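Side-chain contacts in triggering receptor expressed on myeloid cells 1 (Mus musculus, PDB 1U9K), which amplifies inflammatory responses as a cell-surface receptor that, once activated by ligand, multimerizes and signals through the adapter TYROBP/DAP12: residues M62-L67 / D82-D87; Y9-V12 / T16-V19; K42-L47 / L90-I95; L67-D70 / M75-V78. All coordinates share one frame; numbering follows the deposited sequence.

Contact 1 of 4, residues M62-L67 / D82-D87; sequences MGKFTL and DLQVTD
K64 meets two flat groups of D82-D87, the carboxylate of D87 and the backbone carbonyl of D82. K64 NZ reaches D87 OD2 at 2.7 Å on its syn lone pair, the side facing OD1. A second donor comes to the same oxygen from another direction. Q84 N bonds D87 OD2 at 2.8 Å from above the carboxylate plane, 43° out of it. Two donors on OD2 limit the rotation of the carboxylate. The D82 carbonyl takes one donor on each face. K64 NZ lies above one face, 3.2 Å from D82 O, and Q84 NE2 comes to D82 O from the opposite face. Back along the lysine chain, K64 CG rests 3.9 Å above one face of the F65 ring, offset toward the rim. M62 O lies in the plane of that ring at its edge. M62-F65 form a type II' beta turn that leads into strand 65-70, and K64 leaves from its third position.

The pairing of a basic residue here with an aspartate before strand 89-96 is a familiar feature of immunoglobulin V-set domains. D87 also opens the D-x-G-x-Y-x-C sequence of this fold, and its backbone oxygen accepts the Y91 hydroxyl, as in a tyrosine corner. K64 CG sits between the backbone N and the carbonyl carbon (chi1 77°), and a bend at chi3 (59°) turns the chain end to D87. A methionine in place of K64 would probably leave the buried D87 carboxylate without its countercharge and D82 O with one donor fewer.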
loop_
_atom_site.group_PDB
_atom_site.type_symbol
_atom_site.label_atom_id
_atom_site.label_comp_id
_atom_site.label_asym_id
_atom_site.label_seq_id
_atom_site.Cartn_x
_atom_site.Cartn_y
_atom_site.Cartn_z
ATOM N N MET A 62 -2.074 6.425 -9.489
ATOM C CA MET A 62 -2.266 7.701 -8.834
ATOM C C MET A 62 -0.876 8.260 -8.700
ATOM O O MET A 62 -0.130 7.835 -7.827
ATOM C CB MET A 62 -3.103 7.531 -7.566
ATOM C CG MET A 62 -3.202 8.785 -6.716
ATOM S SD MET A 62 -4.202 10.072 -7.487
ATOM C CE MET A 62 -5.835 9.347 -7.367
ATOM N N GLY A 63 -0.492 9.123 -9.631
ATOM C CA GLY A 63 0.846 9.712 -9.632
ATOM C C GLY A 63 1.894 8.617 -9.822
ATOM O O GLY A 63 1.808 7.851 -10.774
ATOM N N LYS A 64 2.861 8.518 -8.912
ATOM C CA LYS A 64 3.883 7.452 -8.988
ATOM C C LYS A 64 3.454 6.152 -8.336
ATOM O O LYS A 64 4.278 5.216 -8.193
ATOM C CB LYS A 64 5.177 7.900 -8.322
ATOM C CG LYS A 64 5.180 7.877 -6.821
ATOM C CD LYS A 64 6.570 8.200 -6.193
ATOM C CE LYS A 64 7.142 9.601 -6.595
ATOM N NZ LYS A 64 8.556 9.765 -6.071
ATOM N N PHE A 65 2.218 6.109 -7.863
ATOM C CA PHE A 65 1.726 4.932 -7.148
ATOM C C PHE A 65 0.883 4.070 -8.110
ATOM O O PHE A 65 0.126 4.598 -8.920
ATOM C CB PHE A 65 0.873 5.333 -5.950
ATOM C CG PHE A 65 1.576 6.219 -4.995
ATOM C CD1 PHE A 65 1.522 7.570 -5.126
ATOM C CD2 PHE A 65 2.288 5.684 -3.945
ATOM C CE1 PHE A 65 2.192 8.393 -4.266
ATOM C CE2 PHE A 65 2.949 6.512 -3.082
ATOM C CZ PHE A 65 2.917 7.870 -3.265
ATOM N N THR A 66 1.055 2.759 -8.000
ATOM C CA THR A 66 0.212 1.808 -8.669
ATOM C C THR A 66 -0.191 0.771 -7.635
ATOM O O THR A 66 0.623 0.272 -6.883
ATOM C CB THR A 66 0.981 1.139 -9.829
ATOM O OG1 THR A 66 1.242 2.122 -10.828
ATOM C CG2 THR A 66 0.113 0.089 -10.537
ATOM N N LEU A 67 -1.484 0.468 -7.566
ATOM C CA LEU A 67 -1.989 -0.592 -6.732
ATOM C C LEU A 67 -2.585 -1.625 -7.597
ATOM O O LEU A 67 -3.496 -1.342 -8.404
ATOM C CB LEU A 67 -3.066 -0.004 -5.873
ATOM C CG LEU A 67 -3.453 -0.504 -4.533
ATOM C CD1 LEU A 67 -2.234 -0.656 -3.676
ATOM C CD2 LEU A 67 -4.441 0.563 -3.949
ATOM N N ASP A 82 10.137 5.687 -9.638
ATOM C CA ASP A 82 11.014 6.850 -9.650
ATOM C C ASP A 82 11.167 7.377 -8.229
ATOM O O ASP A 82 10.884 8.525 -7.942
ATOM C CB ASP A 82 10.469 7.944 -10.564
ATOM C CG ASP A 82 11.541 8.964 -10.928
ATOM O OD1 ASP A 82 12.766 8.611 -10.846
ATOM O OD2 ASP A 82 11.266 10.149 -11.263
ATOM N N LEU A 83 11.587 6.505 -7.320
ATOM C CA LEU A 83 11.737 6.889 -5.925
ATOM C C LEU A 83 12.680 8.052 -5.734
ATOM O O LEU A 83 13.703 8.160 -6.383
ATOM C CB LEU A 83 12.273 5.714 -5.097
ATOM C CG LEU A 83 11.315 4.558 -4.902
ATOM C CD1 LEU A 83 12.074 3.339 -4.366
ATOM C CD2 LEU A 83 10.193 4.964 -4.032
ATOM N N GLN A 84 12.324 8.929 -4.816
ATOM C CA GLN A 84 13.173 10.027 -4.417
ATOM C C GLN A 84 13.575 9.868 -2.974
ATOM O O GLN A 84 12.881 9.209 -2.206
ATOM C CB GLN A 84 12.414 11.352 -4.589
ATOM C CG GLN A 84 11.896 11.609 -6.015
ATOM C CD GLN A 84 13.021 11.692 -7.040
ATOM O OE1 GLN A 84 14.034 12.306 -6.776
ATOM N NE2 GLN A 84 12.855 11.046 -8.199
ATOM N N VAL A 85 14.679 10.507 -2.592
ATOM C CA VAL A 85 15.140 10.397 -1.220
ATOM C C VAL A 85 14.039 10.866 -0.232
ATOM O O VAL A 85 13.871 10.269 0.817
ATOM C CB VAL A 85 16.458 11.160 -0.957
ATOM C CG1 VAL A 85 16.826 11.085 0.545
ATOM C CG2 VAL A 85 17.609 10.605 -1.799
ATOM N N THR A 86 13.295 11.906 -0.593
ATOM C CA THR A 86 12.171 12.392 0.218
ATOM C C THR A 86 10.969 11.465 0.317
ATOM O O THR A 86 10.073 11.770 1.084
ATOM C CB THR A 86 11.632 13.771 -0.304
ATOM O OG1 THR A 86 11.305 13.661 -1.692
ATOM C CG2 THR A 86 12.666 14.834 -0.258
ATOM N N ASP A 87 10.892 10.394 -0.480
ATOM C CA ASP A 87 9.895 9.330 -0.259
ATOM C C ASP A 87 10.191 8.456 0.937
ATOM O O ASP A 87 9.341 7.671 1.376
ATOM C CB ASP A 87 9.800 8.412 -1.461
ATOM C CG ASP A 87 9.300 9.117 -2.706
ATOM O OD1 ASP A 87 8.446 10.041 -2.575
ATOM O OD2 ASP A 87 9.699 8.828 -3.864
#

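Contact 2 of 4, residues Y9-V12 / T16-V19; sequences YDLV and TLTV
The two beta sheets of the V-set sandwich face each other here near their edges. Strand 7-11 belongs to one sheet and strand 17-22 to the other. The segments run nearly antiparallel, at 159°, with axes 9.3 Å apart at closest. No hydrogen bond crosses between them. L17 CD1 touches two side chains of strand 7-11. Y9 CD2 lies 3.6 Å from L17 CD1, and L11 CD1 lies 3.8 Å from L17 CD1. L17 meets both at about a right angle. With CG anti to the backbone N (chi1 172°), chi2 (63°) turns CD1 toward Y9 and L11. Farther out on the tyrosine ring, Y9 CE2 approaches V19 CG2 at 4.2 Å. T18 O comes near the same ring carbon. The Y9 ring thus spans from L17 to V19.

Other side chains pack around these strands. L83 packs on both L11 and L17. Y9 also touches F106 and V109, and its strand pairs in parallel with strand 103-113. On the other side of the contact, strand 17-22 pairs antiparallel with strand 75-80, where L17 bonds M80 through the backbone.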
loop_
_atom_site.group_PDB
_atom_site.type_symbol
_atom_site.label_atom_id
_atom_site.label_comp_id
_atom_site.label_asym_id
_atom_site.label_seq_id
_atom_site.Cartn_x
_atom_site.Cartn_y
_atom_site.Cartn_z
ATOM N N TYR A 9 13.147 -1.606 3.662
ATOM C CA TYR A 9 13.320 -1.737 2.230
ATOM C C TYR A 9 14.293 -0.643 1.845
ATOM O O TYR A 9 13.920 0.499 1.868
ATOM C CB TYR A 9 12.002 -1.487 1.520
ATOM C CG TYR A 9 11.054 -2.695 1.521
ATOM C CD1 TYR A 9 10.436 -3.137 2.703
ATOM C CD2 TYR A 9 10.761 -3.377 0.342
ATOM C CE1 TYR A 9 9.565 -4.218 2.699
ATOM C CE2 TYR A 9 9.909 -4.486 0.334
ATOM C CZ TYR A 9 9.303 -4.899 1.509
ATOM O OH TYR A 9 8.430 -5.977 1.451
ATOM N N ASP A 10 15.510 -1.012 1.474
ATOM C CA ASP A 10 16.608 -0.056 1.160
ATOM C C ASP A 10 16.746 0.036 -0.346
ATOM O O ASP A 10 16.988 -0.991 -0.998
ATOM C CB ASP A 10 17.912 -0.605 1.665
ATOM C CG ASP A 10 18.109 -0.339 3.093
ATOM O OD1 ASP A 10 18.285 0.860 3.453
ATOM O OD2 ASP A 10 18.075 -1.276 3.916
ATOM N N LEU A 11 16.578 1.224 -0.917
ATOM C CA LEU A 11 16.617 1.331 -2.357
ATOM C C LEU A 11 17.361 2.626 -2.696
ATOM O O LEU A 11 17.602 3.441 -1.835
ATOM C CB LEU A 11 15.205 1.377 -2.956
ATOM C CG LEU A 11 14.443 0.067 -2.763
ATOM C CD1 LEU A 11 13.040 0.343 -3.020
ATOM C CD2 LEU A 11 14.986 -1.035 -3.657
ATOM N N VAL A 12 17.704 2.725 -3.972
ATOM C CA VAL A 12 18.396 3.849 -4.531
ATOM C C VAL A 12 17.354 4.664 -5.215
ATOM O O VAL A 12 16.383 4.116 -5.806
ATOM C CB VAL A 12 19.468 3.419 -5.506
ATOM C CG1 VAL A 12 20.262 4.626 -5.954
ATOM C CG2 VAL A 12 20.375 2.458 -4.826
ATOM N N THR A 16 12.195 1.506 -8.446
ATOM C CA THR A 16 10.781 1.298 -8.148
ATOM C C THR A 16 10.692 0.376 -6.929
ATOM O O THR A 16 11.416 -0.648 -6.837
ATOM C CB THR A 16 10.103 0.614 -9.322
ATOM O OG1 THR A 16 10.140 1.465 -10.452
ATOM C CG2 THR A 16 8.672 0.387 -9.060
ATOM N N LEU A 17 9.882 0.791 -5.976
ATOM C CA LEU A 17 9.536 -0.038 -4.827
ATOM C C LEU A 17 8.393 -0.951 -5.203
ATOM O O LEU A 17 7.400 -0.466 -5.763
ATOM C CB LEU A 17 9.093 0.832 -3.689
ATOM C CG LEU A 17 8.509 0.130 -2.473
ATOM C CD1 LEU A 17 9.572 -0.740 -1.870
ATOM C CD2 LEU A 17 7.855 1.090 -1.488
ATOM N N THR A 18 8.508 -2.245 -4.913
ATOM C CA THR A 18 7.394 -3.170 -5.095
ATOM C C THR A 18 7.160 -3.865 -3.767
ATOM O O THR A 18 8.096 -4.404 -3.207
ATOM C CB THR A 18 7.703 -4.237 -6.164
ATOM O OG1 THR A 18 7.949 -3.609 -7.428
ATOM C CG2 THR A 18 6.504 -5.111 -6.433
ATOM N N VAL A 19 5.912 -3.896 -3.310
ATOM C CA VAL A 19 5.532 -4.488 -2.045
ATOM C C VAL A 19 4.329 -5.368 -2.338
ATOM O O VAL A 19 3.413 -4.949 -3.030
ATOM C CB VAL A 19 5.154 -3.392 -1.033
ATOM C CG1 VAL A 19 4.518 -3.958 0.207
ATOM C CG2 VAL A 19 6.358 -2.555 -0.725
#

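Contact 3 of 4, residues K42-L47 / L90-I95; sequences KEPLTL and LYRCVI
L47 and Y91 lie on two strands of one sheet, 45-49 and 89-96, that are not neighbours: strand 32-37 runs between them, and the closest CA atoms, of P44 and Y91, are 8.8 Å apart. No hydrogen bond joins the two segments. The side chains meet across the intervening strand, one pair on each face of the sheet.

On the inner face, L47 CD1 comes to the edge of the Y91 ring, in its plane. It lies 3.7 Å from Y91 CE2 and 4.0 Å from Y91 CD2. The two side chains cross at about a right angle. The Y91 ring also lies parallel to that of W35 on strand 32-37, and its hydroxyl bonds the D87 carbonyl. Both the ring and the hydroxyl have partners.

On the outer face, P44 CG touches R92 NH2 at 3.6 Å, and P44 CB is next at 4.1 Å from the same nitrogen. R92 CG sits between its backbone N and carbonyl carbon (chi1 54°). The chain then runs extended to NE and passes over the intervening strand toward the proline. R92 NE bonds Q36 OE1, while T46 OG1 bonds Q36 NE2. The Q36 amide is thus a polar bridge between strands 45-49 and 89-96.

C93, next along the strand, forms the disulfide with C21 that ties the sheets together. The contact itself is van der Waals on both faces. R92 NE and T46 OG1 bond Q36, and the Y91 hydroxyl bonds D87 O, so direct contact adds packing rather than hydrogen bonding to the join.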
loop_
_atom_site.group_PDB
_atom_site.type_symbol
_atom_site.label_atom_id
_atom_site.label_comp_id
_atom_site.label_asym_id
_atom_site.label_seq_id
_atom_site.Cartn_x
_atom_site.Cartn_y
_atom_site.Cartn_z
ATOM N N LYS A 42 1.565 12.619 12.952
ATOM C CA LYS A 42 0.478 13.088 12.046
ATOM C C LYS A 42 -0.479 11.993 11.700
ATOM O O LYS A 42 -0.203 10.847 11.939
ATOM C CB LYS A 42 1.106 13.635 10.741
ATOM C CG LYS A 42 1.815 14.972 10.979
ATOM C CD LYS A 42 2.293 15.576 9.675
ATOM C CE LYS A 42 3.101 16.845 9.941
ATOM N NZ LYS A 42 2.349 17.789 10.827
ATOM N N GLU A 43 -1.619 12.315 11.096
ATOM C CA GLU A 43 -2.541 11.285 10.662
ATOM C C GLU A 43 -1.953 10.565 9.464
ATOM O O GLU A 43 -1.156 11.163 8.761
ATOM C CB GLU A 43 -3.898 11.893 10.295
ATOM C CG GLU A 43 -4.693 12.305 11.518
ATOM C CD GLU A 43 -5.026 11.118 12.424
ATOM O OE1 GLU A 43 -5.491 10.043 11.948
ATOM O OE2 GLU A 43 -4.793 11.259 13.628
ATOM N N PRO A 44 -2.238 9.268 9.310
ATOM C CA PRO A 44 -1.886 8.532 8.093
ATOM C C PRO A 44 -2.357 9.316 6.853
ATOM O O PRO A 44 -3.457 9.953 6.885
ATOM C CB PRO A 44 -2.714 7.254 8.205
ATOM C CG PRO A 44 -2.874 7.058 9.699
ATOM C CD PRO A 44 -3.003 8.424 10.234
ATOM N N LEU A 45 -1.542 9.294 5.815
ATOM C CA LEU A 45 -1.879 9.845 4.496
ATOM C C LEU A 45 -2.213 8.701 3.594
ATOM O O LEU A 45 -1.393 7.829 3.344
ATOM C CB LEU A 45 -0.692 10.533 3.870
ATOM C CG LEU A 45 -0.162 11.772 4.544
ATOM C CD1 LEU A 45 1.188 12.156 3.880
ATOM C CD2 LEU A 45 -1.181 12.915 4.488
ATOM N N THR A 46 -3.427 8.713 3.090
ATOM C CA THR A 46 -3.882 7.725 2.154
ATOM C C THR A 46 -3.464 8.146 0.755
ATOM O O THR A 46 -3.870 9.168 0.275
ATOM C CB THR A 46 -5.385 7.612 2.297
ATOM O OG1 THR A 46 -5.634 7.103 3.626
ATOM C CG2 THR A 46 -5.957 6.551 1.348
ATOM N N LEU A 47 -2.657 7.320 0.118
ATOM C CA LEU A 47 -1.971 7.685 -1.090
ATOM C C LEU A 47 -2.731 7.178 -2.328
ATOM O O LEU A 47 -2.715 7.816 -3.313
ATOM C CB LEU A 47 -0.571 7.126 -1.065
ATOM C CG LEU A 47 0.289 7.780 0.012
ATOM C CD1 LEU A 47 1.577 7.072 0.082
ATOM C CD2 LEU A 47 0.463 9.180 -0.360
ATOM N N LEU A 90 7.715 5.670 6.618
ATOM C CA LEU A 90 7.026 4.449 7.018
ATOM C C LEU A 90 5.696 4.421 6.230
ATOM O O LEU A 90 4.984 5.438 6.152
ATOM C CB LEU A 90 6.801 4.453 8.526
ATOM C CG LEU A 90 6.223 3.177 9.083
ATOM C CD1 LEU A 90 7.179 2.071 8.901
ATOM C CD2 LEU A 90 5.875 3.396 10.600
ATOM N N TYR A 91 5.360 3.263 5.667
ATOM C CA TYR A 91 4.173 3.068 4.850
ATOM C C TYR A 91 3.506 1.774 5.246
ATOM O O TYR A 91 4.112 0.938 5.866
ATOM C CB TYR A 91 4.539 2.922 3.378
ATOM C CG TYR A 91 5.147 4.113 2.737
ATOM C CD1 TYR A 91 6.534 4.302 2.734
ATOM C CD2 TYR A 91 4.354 5.053 2.052
ATOM C CE1 TYR A 91 7.106 5.406 2.124
ATOM C CE2 TYR A 91 4.938 6.185 1.452
ATOM C CZ TYR A 91 6.280 6.357 1.506
ATOM O OH TYR A 91 6.894 7.442 0.917
ATOM N N ARG A 92 2.246 1.614 4.893
ATOM C CA ARG A 92 1.604 0.341 5.062
ATOM C C ARG A 92 0.507 0.168 4.059
ATOM O O ARG A 92 -0.050 1.139 3.560
ATOM C CB ARG A 92 1.006 0.221 6.457
ATOM C CG ARG A 92 0.092 1.333 6.798
ATOM C CD ARG A 92 -0.477 1.275 8.172
ATOM N NE ARG A 92 -1.587 2.217 8.319
ATOM C CZ ARG A 92 -2.088 2.575 9.504
ATOM N NH1 ARG A 92 -1.616 2.074 10.590
ATOM N NH2 ARG A 92 -3.086 3.421 9.599
ATOM N N CYS A 93 0.172 -1.084 3.796
ATOM C CA CYS A 93 -1.060 -1.480 3.104
ATOM C C CYS A 93 -2.126 -1.789 4.160
ATOM O O CYS A 93 -1.833 -2.410 5.200
ATOM C CB CYS A 93 -0.904 -2.828 2.380
ATOM S SG CYS A 93 0.340 -2.963 1.116
ATOM N N VAL A 94 -3.359 -1.386 3.876
ATOM C CA VAL A 94 -4.448 -1.564 4.802
ATOM C C VAL A 94 -5.744 -1.929 4.118
ATOM O O VAL A 94 -5.961 -1.661 2.916
ATOM C CB VAL A 94 -4.718 -0.305 5.595
ATOM C CG1 VAL A 94 -3.499 0.107 6.426
ATOM C CG2 VAL A 94 -5.252 0.832 4.673
ATOM N N ILE A 95 -6.597 -2.585 4.889
ATOM C CA ILE A 95 -8.046 -2.563 4.605
ATOM C C ILE A 95 -8.519 -1.180 5.040
ATOM O O ILE A 95 -8.338 -0.788 6.202
ATOM C CB ILE A 95 -8.794 -3.645 5.326
ATOM C CG1 ILE A 95 -8.202 -5.033 5.047
ATOM C CG2 ILE A 95 -10.340 -3.567 4.965
ATOM C CD1 ILE A 95 -8.150 -5.412 3.570
#

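Contact 4 of 4, residues L67-D70 / M75-V78; sequences LKHD and MLQV
Four backbone hydrogen bonds join L67-D70 to M75-V78. K68 and Q77 form one hydrogen-bonded pair: K68 N gives to Q77 O at 2.7 Å, and Q77 N returns a bond to K68 O at 2.8 Å. D70 and M75 form the next. D70 N reaches M75 O at 2.8 Å, nearly straight along its C=O. The return bond is longer, with M75 N 3.2 Å from D70 O and 53° out of that carbonyl plane. The strands run at 167°, their axes 4.7 Å apart.

CA-H...O contacts lie between these bonds. L76 CA meets K68 O, and L67 CA meets Q77 O.

Apolar packing takes the face of L67, H69, L76 and V78. L67 CG touches L76 CD1 at 3.8 Å. With CG anti to the backbone N (chi1 -175°), L76 leans over toward L67, and its CD1 also lies at the edge of the H69 ring, near its plane. The H69 ring also meets the ring of F23, their planes nearly parallel. L67 CD1 and V78 CG2 also touch, though the modelled spacing is doubtfully short. An alanine in place of L76 would probably open a gap beside L67 and the H69 ring.

K68, D70, M75 and Q77 take the opposite face. K68 and Q77 lie side by side, K68 CD 3.8 Å from Q77 NE2, and both make weak bonds to Q79 OE1.

The strands 65-70 and 75-80 form an antiparallel hairpin in one sheet of the V-set immunoglobulin fold, with the apolar face turned to the core.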
loop_
_atom_site.group_PDB
_atom_site.type_symbol
_atom_site.label_atom_id
_atom_site.label_comp_id
_atom_site.label_asym_id
_atom_site.label_seq_id
_atom_site.Cartn_x
_atom_site.Cartn_y
_atom_site.Cartn_z
ATOM N N LEU A 67 -1.484 0.468 -7.566
ATOM C CA LEU A 67 -1.989 -0.592 -6.732
ATOM C C LEU A 67 -2.585 -1.625 -7.597
ATOM O O LEU A 67 -3.496 -1.342 -8.404
ATOM C CB LEU A 67 -3.066 -0.004 -5.873
ATOM C CG LEU A 67 -3.453 -0.504 -4.533
ATOM C CD1 LEU A 67 -2.234 -0.656 -3.676
ATOM C CD2 LEU A 67 -4.441 0.563 -3.949
ATOM N N LYS A 68 -2.116 -2.845 -7.474
ATOM C CA LYS A 68 -2.715 -3.932 -8.225
ATOM C C LYS A 68 -3.488 -4.728 -7.218
ATOM O O LYS A 68 -2.942 -5.147 -6.199
ATOM C CB LYS A 68 -1.661 -4.763 -8.895
ATOM C CG LYS A 68 -1.063 -4.212 -10.158
ATOM C CD LYS A 68 0.024 -5.215 -10.614
ATOM C CE LYS A 68 0.444 -5.047 -12.106
ATOM N NZ LYS A 68 1.415 -3.911 -12.069
ATOM N N HIS A 69 -4.769 -4.861 -7.454
ATOM C CA HIS A 69 -5.650 -5.708 -6.666
ATOM C C HIS A 69 -5.808 -7.037 -7.368
ATOM O O HIS A 69 -6.510 -7.143 -8.381
ATOM C CB HIS A 69 -6.990 -5.012 -6.427
ATOM C CG HIS A 69 -8.037 -5.900 -5.710
ATOM N ND1 HIS A 69 -7.916 -6.273 -4.388
ATOM C CD2 HIS A 69 -9.186 -6.456 -6.156
ATOM C CE1 HIS A 69 -8.949 -7.023 -4.051
ATOM N NE2 HIS A 69 -9.733 -7.150 -5.105
ATOM N N ASP A 70 -5.211 -8.084 -6.789
ATOM C CA ASP A 70 -5.158 -9.379 -7.392
ATOM C C ASP A 70 -5.808 -10.422 -6.504
ATOM O O ASP A 70 -5.138 -11.265 -5.952
ATOM C CB ASP A 70 -3.691 -9.703 -7.669
ATOM C CG ASP A 70 -3.483 -10.835 -8.633
ATOM O OD1 ASP A 70 -4.377 -11.700 -8.898
ATOM O OD2 ASP A 70 -2.362 -10.965 -9.136
ATOM N N MET A 75 -3.893 -11.099 -3.053
ATOM C CA MET A 75 -2.703 -10.251 -3.049
ATOM C C MET A 75 -3.068 -8.815 -3.491
ATOM O O MET A 75 -3.802 -8.602 -4.458
ATOM C CB MET A 75 -1.637 -10.851 -4.005
ATOM C CG MET A 75 -0.326 -10.072 -4.205
ATOM S SD MET A 75 0.566 -9.906 -2.631
ATOM C CE MET A 75 0.741 -11.680 -2.047
ATOM N N LEU A 76 -2.534 -7.842 -2.788
ATOM C CA LEU A 76 -2.502 -6.468 -3.250
ATOM C C LEU A 76 -1.039 -6.126 -3.494
ATOM O O LEU A 76 -0.239 -6.313 -2.565
ATOM C CB LEU A 76 -3.003 -5.637 -2.090
ATOM C CG LEU A 76 -3.201 -4.163 -2.269
ATOM C CD1 LEU A 76 -4.406 -3.959 -3.182
ATOM C CD2 LEU A 76 -3.428 -3.521 -0.910
ATOM N N GLN A 77 -0.656 -5.674 -4.675
ATOM C CA GLN A 77 0.745 -5.247 -4.916
ATOM C C GLN A 77 0.826 -3.745 -5.105
ATOM O O GLN A 77 0.079 -3.165 -5.900
ATOM C CB GLN A 77 1.297 -5.894 -6.181
ATOM C CG GLN A 77 2.752 -5.625 -6.419
ATOM C CD GLN A 77 3.248 -6.337 -7.626
ATOM O OE1 GLN A 77 3.605 -7.500 -7.556
ATOM N NE2 GLN A 77 3.252 -5.652 -8.749
ATOM N N VAL A 78 1.765 -3.121 -4.422
ATOM C CA VAL A 78 1.963 -1.696 -4.546
ATOM C C VAL A 78 3.280 -1.426 -5.246
ATOM O O VAL A 78 4.252 -2.123 -5.005
ATOM C CB VAL A 78 1.978 -1.061 -3.152
ATOM C CG1 VAL A 78 2.229 0.435 -3.281
ATOM C CG2 VAL A 78 0.663 -1.396 -2.408
#

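All four contacts lie within the V-type immunoglobulin domain, predicted to be extracellular. Along the chain contact 2 comes first. Contact 3 spans a long loop holding all of contacts 1 and 4. Contacts 1 and 4 share L67 and strand 65-70, with centres about 15 Å apart. Contacts 1 and 2 are closer, about 10 Å between centres, and meet where L83 packs on L11. Strands 17-22 and 75-80 are neighbours, and V19 O probably accepts a bond from V78 N, linking contacts 2 and 4. Contact 3 belongs to the facing sheet and reaches contact 4 where C93 packs on V78. Contact 2 packs the two sheets together, while contacts 3 and 4 each lie within one sheet.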